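Local coordinates for 150aa long hypothetical histidine triad nucleotide-binding protein (Sulfolobus tokodaii, PDB 2EO4), which probably binds nucleotides and hydrolyses nucleotidyl compounds, perhaps adenylyl sulfate, as a zinc-containing member of the histidine triad (HIT) family, at residues K28-L33 against E123-L128; K70-A75 against K130-S135; R79-I84 against H98-W103. One frame throughout, in Å; residues are numbered along the deposited sequence.

Contact 1 (K28-L33 against E123-L128)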
loop_
_atom_site.group_PDB
_atom_site.type_symbol
_atom_site.label_atom_id
_atom_site.label_comp_id
_atom_site.label_asym_id
_atom_site.label_seq_id
_atom_site.Cartn_x
_atom_site.Cartn_y
_atom_site.Cartn_z
ATOM N N LYS A 28 -5.089 16.143 7.354
ATOM C CA LYS A 28 -5.191 17.310 8.228
ATOM C C LYS A 28 -4.013 17.439 9.199
ATOM O O LYS A 28 -3.639 18.547 9.575
ATOM C CB LYS A 28 -6.506 17.276 9.016
ATOM C CG LYS A 28 -6.700 18.475 9.947
ATOM C CD LYS A 28 -8.060 18.442 10.641
ATOM C CE LYS A 28 -8.208 19.614 11.604
ATOM N NZ LYS A 28 -9.544 19.654 12.266
ATOM N N TYR A 29 -3.435 16.312 9.604
ATOM C CA TYR A 29 -2.296 16.310 10.528
ATOM C C TYR A 29 -1.169 15.551 9.823
ATOM O O TYR A 29 -0.744 14.485 10.271
ATOM C CB TYR A 29 -2.682 15.587 11.822
ATOM C CG TYR A 29 -3.946 16.114 12.479
ATOM C CD1 TYR A 29 -3.908 17.206 13.343
ATOM C CD2 TYR A 29 -5.180 15.508 12.237
ATOM C CE1 TYR A 29 -5.070 17.682 13.953
ATOM C CE2 TYR A 29 -6.345 15.974 12.842
ATOM C CZ TYR A 29 -6.282 17.059 13.699
ATOM O OH TYR A 29 -7.433 17.504 14.314
ATOM N N PRO A 30 -0.656 16.112 8.719
ATOM C CA PRO A 30 0.412 15.516 7.906
ATOM C C PRO A 30 1.711 15.103 8.579
ATOM O O PRO A 30 2.277 15.843 9.381
ATOM C CB PRO A 30 0.644 16.568 6.825
ATOM C CG PRO A 30 0.389 17.836 7.548
ATOM C CD PRO A 30 -0.873 17.516 8.324
ATOM N N VAL A 31 2.175 13.908 8.226
ATOM C CA VAL A 31 3.432 13.374 8.739
ATOM C C VAL A 31 4.559 14.128 8.042
ATOM O O VAL A 31 5.609 14.393 8.628
ATOM C CB VAL A 31 3.557 11.868 8.426
ATOM C CG1 VAL A 31 4.993 11.402 8.625
ATOM C CG2 VAL A 31 2.618 11.081 9.323
ATOM N N SER A 32 4.331 14.460 6.776
ATOM C CA SER A 32 5.308 15.198 5.987
ATOM C C SER A 32 4.555 16.105 5.024
ATOM O O SER A 32 3.354 15.933 4.796
ATOM C CB SER A 32 6.215 14.239 5.206
ATOM O OG SER A 32 5.510 13.607 4.152
ATOM N N LEU A 33 5.264 17.074 4.461
ATOM C CA LEU A 33 4.661 18.020 3.537
ATOM C C LEU A 33 4.040 17.331 2.320
ATOM O O LEU A 33 4.720 16.615 1.587
ATOM C CB LEU A 33 5.718 19.030 3.081
ATOM C CG LEU A 33 5.230 20.145 2.158
ATOM C CD1 LEU A 33 5.413 21.499 2.841
ATOM C CD2 LEU A 33 6.008 20.092 0.857
ATOM N N GLU A 123 -2.782 28.494 5.215
ATOM C CA GLU A 123 -1.944 28.712 4.040
ATOM C C GLU A 123 -1.334 27.430 3.470
ATOM O O GLU A 123 -1.205 27.284 2.253
ATOM C CB GLU A 123 -0.829 29.704 4.382
ATOM C CG GLU A 123 -1.312 31.125 4.681
ATOM C CD GLU A 123 -2.328 31.194 5.812
ATOM O OE1 GLU A 123 -2.043 30.674 6.914
ATOM O OE2 GLU A 123 -3.413 31.778 5.600
ATOM N N TYR A 124 -0.955 26.508 4.350
ATOM C CA TYR A 124 -0.365 25.238 3.930
ATOM C C TYR A 124 -1.311 24.440 3.037
ATOM O O TYR A 124 -0.930 23.982 1.959
ATOM C CB TYR A 124 -0.011 24.390 5.157
ATOM C CG TYR A 124 0.227 22.923 4.849
ATOM C CD1 TYR A 124 1.474 22.469 4.424
ATOM C CD2 TYR A 124 -0.809 21.995 4.964
ATOM C CE1 TYR A 124 1.688 21.122 4.122
ATOM C CE2 TYR A 124 -0.609 20.644 4.659
ATOM C CZ TYR A 124 0.642 20.218 4.241
ATOM O OH TYR A 124 0.848 18.890 3.947
ATOM N N TYR A 125 -2.545 24.268 3.500
ATOM C CA TYR A 125 -3.544 23.503 2.759
ATOM C C TYR A 125 -3.907 24.142 1.425
ATOM O O TYR A 125 -4.071 23.449 0.422
ATOM C CB TYR A 125 -4.805 23.333 3.607
ATOM C CG TYR A 125 -4.539 22.664 4.938
ATOM C CD1 TYR A 125 -4.407 21.278 5.031
ATOM C CD2 TYR A 125 -4.359 23.423 6.092
ATOM C CE1 TYR A 125 -4.097 20.666 6.248
ATOM C CE2 TYR A 125 -4.048 22.825 7.309
ATOM C CZ TYR A 125 -3.916 21.450 7.380
ATOM O OH TYR A 125 -3.581 20.863 8.580
ATOM N N GLU A 126 -4.030 25.462 1.414
ATOM C CA GLU A 126 -4.389 26.158 0.188
ATOM C C GLU A 126 -3.296 26.027 -0.870
ATOM O O GLU A 126 -3.580 25.728 -2.028
ATOM C CB GLU A 126 -4.675 27.632 0.492
ATOM C CG GLU A 126 -5.750 27.820 1.551
ATOM C CD GLU A 126 -6.064 29.277 1.821
ATOM O OE1 GLU A 126 -5.111 30.068 1.985
ATOM O OE2 GLU A 126 -7.264 29.626 1.879
ATOM N N LEU A 127 -2.047 26.231 -0.469
ATOM C CA LEU A 127 -0.932 26.134 -1.402
ATOM C C LEU A 127 -0.704 24.712 -1.908
ATOM O O LEU A 127 -0.571 24.487 -3.112
ATOM C CB LEU A 127 0.353 26.650 -0.756
ATOM C CG LEU A 127 1.600 26.568 -1.640
ATOM C CD1 LEU A 127 1.375 27.360 -2.922
ATOM C CD2 LEU A 127 2.801 27.102 -0.881
ATOM N N LEU A 128 -0.648 23.752 -0.991
ATOM C CA LEU A 128 -0.426 22.365 -1.383
ATOM C C LEU A 128 -1.508 21.863 -2.324
ATOM O O LEU A 128 -1.218 21.172 -3.298
ATOM C CB LEU A 128 -0.353 21.464 -0.145
ATOM C CG LEU A 128 1.049 21.232 0.423
ATOM C CD1 LEU A 128 1.890 20.485 -0.607
ATOM C CD2 LEU A 128 1.695 22.560 0.784
#
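Tyr125 reaches from the helix to the backbone of the loop, its OH donating a 2.5 Å hydrogen bond to Lys28 O. The C=O...donor angle of 136°, with the donor tilted 21° from the carbonyl plane, puts the hydroxyl to one side of the carbonyl. That carbonyl oxygen in turn lies at the edge of the Tyr125 ring, near its plane. Beside it, Tyr124 meets apolar groups of the loop. Pro30 and Tyr124 run alongside one another with opposite headings, Pro30 CB coming to 3.7 Å from Tyr124 OH and CG lying obliquely to the ring. Leu33 crosses the same tyrosine at a slant, CD1 sitting at the ring edge 4.0 Å from Tyr124 CE1, and its CG meets Leu128 CD1 at 4.3 Å.

In the fold, this joins the loop between strands 22-26 and 36-40 of the HIT domain to the first turns of helix 122-143, and five of the seven touching residues are buried.

The two tyrosines also support each other: Tyr124 CD2 lies 3.6 Å above the Tyr125 plane, over the ring centre. From neighbouring helix positions their CG atoms set off in different directions, that of Tyr124 anti to the backbone N (chi1 163°) and that of Tyr125 anti to the carbonyl carbon, one tyrosine going to Pro30 and Leu33 and the other to the Lys28 carbonyl. Further out, Tyr125 OH also accepts Gln120 N, so two bonds grip it, while Tyr124 OH has Gly34 N, just past the loop segment, as its hydrogen-bond partner. Tyr14 packs its ring against Tyr125, while Phe114 touches Pro30 and Phe111 touches Leu33.

Contact 2 (K70-A75 against K130-S135)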
loop_
_atom_site.group_PDB
_atom_site.type_symbol
_atom_site.label_atom_id
_atom_site.label_comp_id
_atom_site.label_asym_id
_atom_site.label_seq_id
_atom_site.Cartn_x
_atom_site.Cartn_y
_atom_site.Cartn_z
ATOM N N LYS A 70 4.537 13.816 -6.103
ATOM C CA LYS A 70 5.989 13.775 -6.214
ATOM C C LYS A 70 6.493 14.957 -7.033
ATOM O O LYS A 70 7.491 15.591 -6.687
ATOM C CB LYS A 70 6.456 12.470 -6.860
ATOM C CG LYS A 70 7.975 12.362 -6.931
ATOM C CD LYS A 70 8.452 11.073 -7.582
ATOM C CE LYS A 70 9.978 11.035 -7.613
ATOM N NZ LYS A 70 10.507 9.873 -8.376
ATOM N N ASP A 71 5.790 15.251 -8.119
ATOM C CA ASP A 71 6.164 16.359 -8.987
ATOM C C ASP A 71 5.960 17.701 -8.287
ATOM O O ASP A 71 6.851 18.554 -8.288
ATOM C CB ASP A 71 5.331 16.312 -10.270
ATOM C CG ASP A 71 5.664 17.444 -11.225
ATOM O OD1 ASP A 71 6.814 17.496 -11.709
ATOM O OD2 ASP A 71 4.773 18.279 -11.483
ATOM N N ALA A 72 4.791 17.873 -7.678
ATOM C CA ALA A 72 4.438 19.116 -6.993
ATOM C C ALA A 72 5.364 19.530 -5.853
ATOM O O ALA A 72 5.746 20.695 -5.760
ATOM C CB ALA A 72 2.999 19.034 -6.485
ATOM N N VAL A 73 5.722 18.594 -4.979
ATOM C CA VAL A 73 6.595 18.929 -3.860
ATOM C C VAL A 73 8.037 18.508 -4.115
ATOM O O VAL A 73 8.873 18.569 -3.218
ATOM C CB VAL A 73 6.107 18.272 -2.543
ATOM C CG1 VAL A 73 4.677 18.695 -2.256
ATOM C CG2 VAL A 73 6.213 16.760 -2.640
ATOM N N LYS A 74 8.320 18.090 -5.346
ATOM C CA LYS A 74 9.661 17.655 -5.733
ATOM C C LYS A 74 10.238 16.644 -4.749
ATOM O O LYS A 74 11.354 16.798 -4.249
ATOM C CB LYS A 74 10.597 18.865 -5.851
ATOM C CG LYS A 74 10.239 19.803 -6.995
ATOM C CD LYS A 74 10.339 19.086 -8.337
ATOM C CE LYS A 74 9.897 19.983 -9.489
ATOM N NZ LYS A 74 8.456 20.349 -9.385
ATOM N N ALA A 75 9.467 15.599 -4.477
ATOM C CA ALA A 75 9.901 14.564 -3.552
ATOM C C ALA A 75 10.874 13.602 -4.217
ATOM O O ALA A 75 10.813 13.377 -5.425
ATOM C CB ALA A 75 8.685 13.794 -3.030
ATOM N N LYS A 130 -3.403 23.620 -4.384
ATOM C CA LYS A 130 -3.232 24.261 -5.682
ATOM C C LYS A 130 -2.067 23.707 -6.507
ATOM O O LYS A 130 -2.225 23.439 -7.698
ATOM C CB LYS A 130 -3.097 25.777 -5.483
ATOM C CG LYS A 130 -4.349 26.411 -4.871
ATOM C CD LYS A 130 -4.120 27.862 -4.445
ATOM C CE LYS A 130 -5.318 28.414 -3.678
ATOM N NZ LYS A 130 -6.569 28.439 -4.487
ATOM N N ILE A 131 -0.902 23.519 -5.892
ATOM C CA ILE A 131 0.235 22.999 -6.642
ATOM C C ILE A 131 0.056 21.531 -7.027
ATOM O O ILE A 131 0.455 21.120 -8.116
ATOM C CB ILE A 131 1.560 23.149 -5.864
ATOM C CG1 ILE A 131 1.479 22.396 -4.538
ATOM C CG2 ILE A 131 1.859 24.622 -5.630
ATOM C CD1 ILE A 131 2.789 22.361 -3.799
ATOM N N ILE A 132 -0.538 20.738 -6.140
ATOM C CA ILE A 132 -0.755 19.330 -6.453
ATOM C C ILE A 132 -1.776 19.198 -7.582
ATOM O O ILE A 132 -1.595 18.395 -8.497
ATOM C CB ILE A 132 -1.234 18.535 -5.212
ATOM C CG1 ILE A 132 -0.112 18.492 -4.171
ATOM C CG2 ILE A 132 -1.636 17.117 -5.623
ATOM C CD1 ILE A 132 -0.526 17.902 -2.818
ATOM N N ARG A 133 -2.843 19.988 -7.528
ATOM C CA ARG A 133 -3.854 19.939 -8.579
ATOM C C ARG A 133 -3.203 20.290 -9.914
ATOM O O ARG A 133 -3.435 19.626 -10.923
ATOM C CB ARG A 133 -4.995 20.916 -8.281
ATOM C CG ARG A 133 -6.037 20.378 -7.302
ATOM C CD ARG A 133 -7.103 21.423 -7.003
ATOM N NE ARG A 133 -8.258 20.859 -6.311
ATOM C CZ ARG A 133 -9.328 21.562 -5.955
ATOM N NH1 ARG A 133 -9.386 22.860 -6.224
ATOM N NH2 ARG A 133 -10.348 20.969 -5.345
ATOM N N GLU A 134 -2.379 21.330 -9.907
ATOM C CA GLU A 134 -1.684 21.765 -11.116
ATOM C C GLU A 134 -0.811 20.653 -11.701
ATOM O O GLU A 134 -0.757 20.477 -12.921
ATOM C CB GLU A 134 -0.831 23.002 -10.810
ATOM C CG GLU A 134 0.034 23.484 -11.972
ATOM C CD GLU A 134 0.694 24.828 -11.699
ATOM O OE1 GLU A 134 1.171 25.041 -10.565
ATOM O OE2 GLU A 134 0.749 25.667 -12.625
ATOM N N SER A 135 -0.136 19.894 -10.837
ATOM C CA SER A 135 0.719 18.803 -11.303
ATOM C C SER A 135 -0.100 17.651 -11.873
ATOM O O SER A 135 0.278 17.040 -12.872
ATOM C CB SER A 135 1.606 18.275 -10.168
ATOM O OG SER A 135 2.657 19.175 -9.870
HETATM O O HOH W 1 3.039 17.172 -13.580
#
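Ala72 points its methyl group at helix 122-143 and meets three residues there. Its CB lies 3.9 Å from Ile132 CG1 and 4.2 Å from Ile131 CG1, and 3.4 Å from Ser135 OG. So small a side chain lets the backbones come close, the CA atoms of Ala72 and Ile132 being 5.2 Å apart. The two isoleucines present their branches differently: Ile131 CG1 stands between the backbone N and the carbonyl carbon (chi1 60°), whereas Ile132 CG1 is anti to the carbonyl carbon (chi1 -66°). From Ile131 the chain runs on to CD1, which lies 4.4 Å from Val73 CG1.

The contact packs the C-terminal end of helix 52-72 against the middle of helix 122-143. The first of these helices ends in a Schellman motif: Ala75 N bonds to Lys70 O, Lys74 N bonds weakly to Asp71 O, and Lys74 has positive phi as the C-prime residue. Lys74 NZ curls back to Asp71 O as well, at 2.6 Å.

On the polar flank, Asp71 extends with CG anti to its backbone N, and Ser135 OG donates to Asp71 OD2 at 2.8 Å. The hydroxyl approaches on the anti side of the carboxylate oxygen, 23° out of the carboxylate plane. A water donates to the same OD2 and to Ser135 O, giving the two residues a second, bridged link. Phe111, from a loop, packs on both Val73 and Ile131.

Contact 3 (R79-I84 against H98-W103). With PO4 (phosphate ion), chain C.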
loop_
_atom_site.group_PDB
_atom_site.type_symbol
_atom_site.label_atom_id
_atom_site.label_comp_id
_atom_site.label_asym_id
_atom_site.label_seq_id
_atom_site.Cartn_x
_atom_site.Cartn_y
_atom_site.Cartn_z
ATOM N N ARG A 79 6.149 7.058 0.429
ATOM C CA ARG A 79 5.792 5.879 1.210
ATOM C C ARG A 79 4.289 5.709 1.001
ATOM O O ARG A 79 3.528 6.635 1.269
ATOM C CB ARG A 79 6.043 6.110 2.707
ATOM C CG ARG A 79 7.487 6.356 3.119
ATOM C CD ARG A 79 7.550 6.952 4.528
ATOM N NE ARG A 79 6.847 6.130 5.514
ATOM C CZ ARG A 79 6.478 6.555 6.720
ATOM N NH1 ARG A 79 6.743 7.799 7.101
ATOM N NH2 ARG A 79 5.834 5.736 7.544
ATOM N N LEU A 80 3.867 4.547 0.506
ATOM C CA LEU A 80 2.445 4.272 0.308
ATOM C C LEU A 80 2.039 3.203 1.313
ATOM O O LEU A 80 2.725 2.188 1.450
ATOM C CB LEU A 80 2.168 3.732 -1.094
ATOM C CG LEU A 80 2.627 4.572 -2.282
ATOM C CD1 LEU A 80 2.044 3.987 -3.559
ATOM C CD2 LEU A 80 2.202 6.008 -2.094
ATOM N N LEU A 81 0.939 3.420 2.020
ATOM C CA LEU A 81 0.515 2.412 2.980
ATOM C C LEU A 81 -0.951 2.483 3.350
ATOM O O LEU A 81 -1.607 3.512 3.201
ATOM C CB LEU A 81 1.344 2.507 4.262
ATOM C CG LEU A 81 1.169 3.765 5.118
ATOM C CD1 LEU A 81 1.509 3.447 6.566
ATOM C CD2 LEU A 81 2.059 4.879 4.591
ATOM N N THR A 82 -1.467 1.352 3.815
ATOM C CA THR A 82 -2.839 1.298 4.272
ATOM C C THR A 82 -2.827 0.337 5.442
ATOM O O THR A 82 -2.130 -0.684 5.419
ATOM C CB THR A 82 -3.818 0.823 3.170
ATOM O OG1 THR A 82 -5.161 0.944 3.659
ATOM C CG2 THR A 82 -3.533 -0.613 2.750
ATOM N N ASN A 83 -3.582 0.684 6.474
ATOM C CA ASN A 83 -3.631 -0.121 7.684
ATOM C C ASN A 83 -4.957 -0.828 7.865
ATOM O O ASN A 83 -6.014 -0.262 7.597
ATOM C CB ASN A 83 -3.355 0.769 8.892
ATOM C CG ASN A 83 -2.015 1.456 8.801
ATOM O OD1 ASN A 83 -0.993 0.803 8.594
ATOM N ND2 ASN A 83 -2.008 2.780 8.963
ATOM N N ILE A 84 -4.886 -2.071 8.329
ATOM C CA ILE A 84 -6.076 -2.882 8.555
ATOM C C ILE A 84 -6.109 -3.290 10.023
ATOM O O ILE A 84 -5.315 -4.121 10.453
ATOM C CB ILE A 84 -6.045 -4.157 7.689
ATOM C CG1 ILE A 84 -5.977 -3.781 6.206
ATOM C CG2 ILE A 84 -7.283 -5.000 7.962
ATOM C CD1 ILE A 84 -5.496 -4.921 5.312
ATOM N N HIS A 98 -2.347 6.004 2.353
ATOM C CA HIS A 98 -1.514 7.155 2.674
ATOM C C HIS A 98 -0.426 7.316 1.619
ATOM O O HIS A 98 0.168 6.334 1.190
ATOM C CB HIS A 98 -0.792 6.947 4.012
ATOM C CG HIS A 98 -1.696 6.875 5.201
ATOM N ND1 HIS A 98 -1.965 7.968 5.995
ATOM C CD2 HIS A 98 -2.353 5.831 5.761
ATOM C CE1 HIS A 98 -2.748 7.601 6.996
ATOM N NE2 HIS A 98 -2.997 6.309 6.877
ATOM N N ILE A 99 -0.177 8.559 1.209
ATOM C CA ILE A 99 0.911 8.867 0.288
ATOM C C ILE A 99 1.706 9.882 1.101
ATOM O O ILE A 99 1.268 11.021 1.290
ATOM C CB ILE A 99 0.443 9.533 -1.024
ATOM C CG1 ILE A 99 -0.488 8.596 -1.793
ATOM C CG2 ILE A 99 1.667 9.838 -1.908
ATOM C CD1 ILE A 99 -1.076 9.229 -3.069
ATOM N N ILE A 100 2.861 9.453 1.596
ATOM C CA ILE A 100 3.716 10.288 2.433
ATOM C C ILE A 100 5.037 10.589 1.724
ATOM O O ILE A 100 5.885 9.712 1.569
ATOM C CB ILE A 100 4.003 9.568 3.773
ATOM C CG1 ILE A 100 2.677 9.242 4.469
ATOM C CG2 ILE A 100 4.878 10.444 4.670
ATOM C CD1 ILE A 100 2.826 8.390 5.728
ATOM N N PRO A 101 5.222 11.840 1.279
ATOM C CA PRO A 101 6.447 12.241 0.579
ATOM C C PRO A 101 7.707 12.230 1.435
ATOM O O PRO A 101 7.664 12.496 2.637
ATOM C CB PRO A 101 6.122 13.655 0.087
ATOM C CG PRO A 101 4.619 13.643 -0.045
ATOM C CD PRO A 101 4.214 12.912 1.217
ATOM N N THR A 102 8.832 11.924 0.801
ATOM C CA THR A 102 10.115 11.911 1.488
ATOM C C THR A 102 11.146 12.621 0.617
ATOM O O THR A 102 10.955 12.767 -0.592
ATOM C CB THR A 102 10.605 10.468 1.775
ATOM O OG1 THR A 102 10.816 9.767 0.543
ATOM C CG2 THR A 102 9.580 9.714 2.611
ATOM N N TRP A 103 12.230 13.065 1.243
ATOM C CA TRP A 103 13.306 13.757 0.540
ATOM C C TRP A 103 14.634 13.276 1.099
ATOM O O TRP A 103 14.727 12.915 2.273
ATOM C CB TRP A 103 13.207 15.271 0.756
ATOM C CG TRP A 103 11.973 15.892 0.188
ATOM C CD1 TRP A 103 11.831 16.457 -1.048
ATOM C CD2 TRP A 103 10.695 15.986 0.824
ATOM N NE1 TRP A 103 10.541 16.898 -1.220
ATOM C CE2 TRP A 103 9.823 16.623 -0.087
ATOM C CE3 TRP A 103 10.202 15.596 2.075
ATOM C CZ2 TRP A 103 8.482 16.876 0.215
ATOM C CZ3 TRP A 103 8.865 15.848 2.375
ATOM C CH2 TRP A 103 8.024 16.482 1.447
HETATM P P PO4 C . -4.978 5.361 9.618
HETATM O O1 PO4 C . -5.050 6.689 8.963
HETATM O O2 PO4 C . -4.318 4.388 8.712
HETATM O O3 PO4 C . -4.189 5.481 10.880
HETATM O O4 PO4 C . -6.354 4.888 9.935
#
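Leu81 and His98 exchange two backbone hydrogen bonds, His98 N to Leu81 O at 2.7 Å and Leu81 N to His98 O at 3.1 Å. Arg79 and Ile100 form the next such pair, each N donating to the other's O at 2.9 Å. Between them, Leu80 and Ile99 are a non-hydrogen-bonded pair, where Leu80 CA approaches His98 O as a CA-H...O contact.

These are antiparallel neighbours in the HIT-domain sheet; the N-to-C directions of the two strand segments make 156°. Strand 77-84 also pairs with a strand of the second subunit, so the sheet runs on across the dimer. His98 is the last histidine of the predicted histidine triad motif, and both its ring nitrogens are engaged. NE2 donates to O2 of a phosphate at 3.0 Å, nearly straight at 166°, and weakly to O1; ND1 is hydrogen-bonded to His35 NE2. Asn83 ND2 donates to the same phosphate O2 at 2.8 Å, and His96, the predicted nucleophile, with Val91 N and Ile92 N completes the grip. The ion probably comes from the crystallisation liquor, but its place is consistent with a nucleotide phosphate site.

An alanine in place of His98 would probably leave phosphate O2 with Asn83 but without its imidazole donor, and His35 NE2 without its partner.

On the same sheet face, Leu81 CD2 packs on His98 CB at 3.6 Å, and Ile100 CD1 lies over the centre of the Arg79 guanidinium, 4.1 Å above its plane.

Overall arrangement
From the N terminus, the chain passes through strands 15-18 and 22-26 before reaching loop 28-33, which contact 1 joins to helix 122-143, 90 residues on. Strand 36-40 and helix 52-72 follow; the end of that helix opens contact 2, closed by the same late helix farther along. The two loops therefore cross, and Val73 CG1 touches both Leu33 CD2 and Leu128 CD1. Contact 3, between strands 77-84 and 97-102, closes a short loop nested inside both. Trp103 NE1 bonds probably to Val73 O, and Ser32 OG probably to Pro101 O, tying loop 28-33 and the end of helix 52-72 to the sheet, while contacts 1 and 2 hold both to the late helix.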